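Local coordinates for possible substrate binding protein of ABC transporter system (Rhodopseudomonas palustris, PDB 3N0X), which probably binds branched-chain amino acids or related compounds as the substrate-binding component of an ABC transporter, at residues A[251-260]-A[351-359]. Numbering follows the deposited sequence.
Sequences EGATYYYYDI and AWAVLEPVR
An aromatic cluster of Tyr-257, Tyr-258 and Trp-352 joins the type I beta turn from Tyr-257 to Ile-260 to the chain entering strand 354-357, in a protein of the leucine-binding family. Both phenol oxygens converge on the indole N-H. The bond from Trp-352 NE1 to Tyr-258 OH, at 3.2 Å, lies almost in the indole plane, whereas that from NE1 to Tyr-257 OH is weak, bent to 121° at the hydrogen. Tryptophan suits this place because one edge offers both a donor and carbon surface: Tyr-257 CE1 lies 3.9 Å from Trp-352 CD1, while the Tyr-258 ring stands nearly perpendicular to the five-membered ring, its plane turned by 87°.

Tyr-257 reaches across to strand 354-357 because its chi1 of 179° swings CG away from the backbone N; tyrosine serves here with a flat face for Leu-355 and a hydroxyl long enough in reach for NE1. Leucine in turn offers an aliphatic CB, which makes a CH-pi contact 4.0 Å from the centroid of the Tyr-257 ring, and the buried Leu-355 N, for which the model holds no hydrogen-bonding partner, faces the same side. The opposite face meets Tyr-258 CD1 near its rim. Were Tyr-257 an alanine, Leu-355 would probably lose the ring that covers it, and Trp-352 NE1 would keep just the Tyr-258 hydroxyl of the two.

At the end of the turn, the branched apolar Ile-260 covers the Leu-355 carbonyl oxygen with CG1 and CD1, CD1 approaching O to 3.6 Å, and CG1 also packs on the compact ring of Pro-357. Thr-254 adds a methyl contact, CG2 to Leu-355 CD1 at 4.2 Å.

Strand 335-345 ties the two segments together, pairing antiparallel with both 251-254 and 354-357; Ile-260 touches its Tyr-340, while Thr-254 also packs against Phe-283 of helix 283-302.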
loop_
_atom_site.group_PDB
_atom_site.type_symbol
_atom_site.label_atom_id
_atom_site.label_comp_id
_atom_site.label_asym_id
_atom_site.label_seq_id
_atom_site.Cartn_x
_atom_site.Cartn_y
_atom_site.Cartn_z
ATOM N N GLU A 251 11.335 -13.730 5.215
ATOM C CA GLU A 251 9.985 -13.726 4.725
ATOM C C GLU A 251 9.148 -12.625 5.358
ATOM O O GLU A 251 9.405 -12.168 6.454
ATOM C CB GLU A 251 9.303 -15.057 4.999
ATOM C CG GLU A 251 9.999 -16.229 4.308
ATOM C CD GLU A 251 9.307 -17.576 4.430
ATOM O OE1 GLU A 251 8.122 -17.658 4.870
ATOM O OE2 GLU A 251 9.991 -18.566 4.059
ATOM N N GLY A 252 8.092 -12.269 4.658
ATOM C CA GLY A 252 7.159 -11.257 5.051
ATOM C C GLY A 252 6.060 -11.171 4.036
ATOM O O GLY A 252 5.950 -12.047 3.142
ATOM N N ALA A 253 5.302 -10.074 4.098
ATOM C CA ALA A 253 4.325 -9.795 3.066
ATOM C C ALA A 253 4.503 -8.423 2.483
ATOM O O ALA A 253 4.975 -7.513 3.152
ATOM C CB ALA A 253 2.897 -9.935 3.621
ATOM N N THR A 254 4.130 -8.301 1.209
ATOM C CA THR A 254 4.240 -7.066 0.455
ATOM C C THR A 254 2.980 -6.729 -0.342
ATOM O O THR A 254 2.212 -7.599 -0.768
ATOM C CB THR A 254 5.486 -7.093 -0.491
ATOM O OG1 THR A 254 5.769 -5.743 -0.928
ATOM C CG2 THR A 254 5.311 -8.081 -1.665
ATOM N N TYR A 255 2.809 -5.433 -0.573
ATOM C CA TYR A 255 1.729 -4.925 -1.419
ATOM C C TYR A 255 1.938 -5.314 -2.893
ATOM O O TYR A 255 0.983 -5.548 -3.628
ATOM C CB TYR A 255 1.710 -3.378 -1.273
ATOM C CG TYR A 255 0.954 -2.595 -2.344
ATOM C CD1 TYR A 255 -0.443 -2.570 -2.408
ATOM C CD2 TYR A 255 1.642 -1.851 -3.252
ATOM C CE1 TYR A 255 -1.112 -1.826 -3.379
ATOM C CE2 TYR A 255 0.988 -1.168 -4.256
ATOM C CZ TYR A 255 -0.389 -1.117 -4.293
ATOM O OH TYR A 255 -1.028 -0.374 -5.267
ATOM N N TYR A 256 3.185 -5.325 -3.333
ATOM C CA TYR A 256 3.522 -5.532 -4.732
ATOM C C TYR A 256 5.005 -5.843 -4.905
ATOM O O TYR A 256 5.846 -5.363 -4.157
ATOM C CB TYR A 256 3.185 -4.286 -5.560
ATOM C CG TYR A 256 3.361 -4.432 -7.080
ATOM C CD1 TYR A 256 2.420 -5.105 -7.873
ATOM C CD2 TYR A 256 4.450 -3.852 -7.723
ATOM C CE1 TYR A 256 2.592 -5.191 -9.254
ATOM C CE2 TYR A 256 4.626 -3.933 -9.081
ATOM C CZ TYR A 256 3.696 -4.643 -9.843
ATOM O OH TYR A 256 3.902 -4.704 -11.204
ATOM N N TYR A 257 5.304 -6.669 -5.902
ATOM C CA TYR A 257 6.662 -6.835 -6.460
ATOM C C TYR A 257 6.397 -7.212 -7.906
ATOM O O TYR A 257 5.593 -8.094 -8.156
ATOM C CB TYR A 257 7.498 -7.878 -5.705
ATOM C CG TYR A 257 8.870 -8.051 -6.287
ATOM C CD1 TYR A 257 9.859 -7.125 -6.022
ATOM C CD2 TYR A 257 9.169 -9.106 -7.118
ATOM C CE1 TYR A 257 11.126 -7.263 -6.568
ATOM C CE2 TYR A 257 10.418 -9.274 -7.655
ATOM C CZ TYR A 257 11.389 -8.346 -7.396
ATOM O OH TYR A 257 12.623 -8.504 -7.982
ATOM N N TYR A 258 7.050 -6.533 -8.840
ATOM C CA TYR A 258 6.695 -6.648 -10.254
ATOM C C TYR A 258 6.607 -8.077 -10.783
ATOM O O TYR A 258 5.754 -8.369 -11.613
ATOM C CB TYR A 258 7.631 -5.812 -11.138
ATOM C CG TYR A 258 9.093 -6.217 -11.134
ATOM C CD1 TYR A 258 9.955 -5.783 -10.134
ATOM C CD2 TYR A 258 9.611 -6.999 -12.153
ATOM C CE1 TYR A 258 11.315 -6.146 -10.140
ATOM C CE2 TYR A 258 10.963 -7.363 -12.171
ATOM C CZ TYR A 258 11.807 -6.937 -11.161
ATOM O OH TYR A 258 13.150 -7.332 -11.175
ATOM N N ASP A 259 7.507 -8.952 -10.333
ATOM C CA ASP A 259 7.606 -10.285 -10.929
ATOM C C ASP A 259 6.695 -11.279 -10.250
ATOM O O ASP A 259 6.646 -12.431 -10.660
ATOM C CB ASP A 259 9.059 -10.799 -10.910
ATOM C CG ASP A 259 9.333 -11.892 -11.968
ATOM O OD1 ASP A 259 8.875 -11.745 -13.114
ATOM O OD2 ASP A 259 10.054 -12.875 -11.661
ATOM N N ILE A 260 5.939 -10.862 -9.217
ATOM C CA ILE A 260 5.038 -11.817 -8.568
ATOM C C ILE A 260 3.674 -12.040 -9.259
ATOM O O ILE A 260 3.325 -13.178 -9.587
ATOM C CB ILE A 260 4.867 -11.547 -7.053
ATOM C CG1 ILE A 260 6.180 -11.861 -6.314
ATOM C CG2 ILE A 260 3.742 -12.377 -6.443
ATOM C CD1 ILE A 260 6.100 -11.625 -4.808
ATOM N N ALA A 351 19.857 -4.831 -8.287
ATOM C CA ALA A 351 20.028 -3.727 -7.333
ATOM C C ALA A 351 19.177 -3.851 -6.064
ATOM O O ALA A 351 19.472 -3.233 -5.021
ATOM C CB ALA A 351 19.772 -2.383 -8.035
ATOM N N TRP A 352 18.090 -4.572 -6.191
ATOM C CA TRP A 352 17.182 -4.862 -5.079
ATOM C C TRP A 352 17.204 -6.342 -4.759
ATOM O O TRP A 352 17.484 -7.157 -5.606
ATOM C CB TRP A 352 15.750 -4.472 -5.431
ATOM C CG TRP A 352 15.313 -4.899 -6.814
ATOM C CD1 TRP A 352 14.748 -6.098 -7.185
ATOM C CD2 TRP A 352 15.450 -4.131 -8.016
ATOM N NE1 TRP A 352 14.531 -6.106 -8.535
ATOM C CE2 TRP A 352 14.948 -4.909 -9.066
ATOM C CE3 TRP A 352 15.943 -2.847 -8.298
ATOM C CZ2 TRP A 352 14.914 -4.452 -10.397
ATOM C CZ3 TRP A 352 15.926 -2.398 -9.601
ATOM C CH2 TRP A 352 15.392 -3.197 -10.638
ATOM N N ALA A 353 16.890 -6.685 -3.521
ATOM C CA ALA A 353 16.605 -8.068 -3.179
ATOM C C ALA A 353 15.430 -8.522 -4.026
ATOM O O ALA A 353 14.495 -7.752 -4.257
ATOM C CB ALA A 353 16.237 -8.199 -1.702
ATOM N N VAL A 354 15.462 -9.782 -4.463
ATOM C CA VAL A 354 14.387 -10.326 -5.300
ATOM C C VAL A 354 13.405 -10.950 -4.352
ATOM O O VAL A 354 13.782 -11.792 -3.532
ATOM C CB VAL A 354 14.932 -11.379 -6.287
ATOM C CG1 VAL A 354 13.778 -12.047 -7.066
ATOM C CG2 VAL A 354 15.906 -10.704 -7.254
ATOM N N LEU A 355 12.139 -10.560 -4.471
ATOM C CA LEU A 355 11.084 -11.092 -3.626
ATOM C C LEU A 355 10.429 -12.255 -4.355
ATOM O O LEU A 355 9.598 -12.054 -5.264
ATOM C CB LEU A 355 10.066 -10.012 -3.235
ATOM C CG LEU A 355 10.665 -8.775 -2.528
ATOM C CD1 LEU A 355 9.546 -7.895 -1.941
ATOM C CD2 LEU A 355 11.701 -9.144 -1.448
ATOM N N GLU A 356 10.798 -13.468 -3.988
ATOM C CA GLU A 356 10.221 -14.649 -4.588
ATOM C C GLU A 356 8.866 -14.970 -3.939
ATOM O O GLU A 356 8.700 -14.784 -2.749
ATOM C CB GLU A 356 11.175 -15.838 -4.473
ATOM C CG GLU A 356 12.436 -15.552 -5.303
ATOM C CD GLU A 356 13.246 -16.774 -5.629
ATOM O OE1 GLU A 356 13.460 -17.589 -4.692
ATOM O OE2 GLU A 356 13.678 -16.869 -6.817
ATOM N N PRO A 357 7.915 -15.474 -4.722
ATOM C CA PRO A 357 6.599 -15.772 -4.185
ATOM C C PRO A 357 6.616 -17.016 -3.298
ATOM O O PRO A 357 7.205 -18.035 -3.662
ATOM C CB PRO A 357 5.772 -16.020 -5.439
ATOM C CG PRO A 357 6.730 -16.520 -6.419
ATOM C CD PRO A 357 7.987 -15.759 -6.167
ATOM N N VAL A 358 5.986 -16.924 -2.150
ATOM C CA VAL A 358 5.664 -18.096 -1.330
ATOM C C VAL A 358 4.179 -18.408 -1.502
ATOM O O VAL A 358 3.835 -19.540 -1.789
ATOM C CB VAL A 358 6.020 -17.911 0.136
ATOM C CG1 VAL A 358 5.666 -19.154 0.956
ATOM C CG2 VAL A 358 7.554 -17.600 0.288
ATOM N N ARG A 359 3.312 -17.397 -1.351
ATOM C CA ARG A 359 1.865 -17.584 -1.494
ATOM C C ARG A 359 1.234 -16.239 -1.788
ATOM O O ARG A 359 1.648 -15.233 -1.198
ATOM C CB ARG A 359 1.251 -18.104 -0.187
ATOM C CG ARG A 359 -0.221 -18.559 -0.350
ATOM C CD ARG A 359 -0.885 -18.803 1.015
ATOM N NE ARG A 359 -2.342 -19.000 0.874
ATOM C CZ ARG A 359 -2.906 -20.145 0.488
ATOM N NH1 ARG A 359 -2.163 -21.204 0.164
ATOM N NH2 ARG A 359 -4.230 -20.232 0.393
#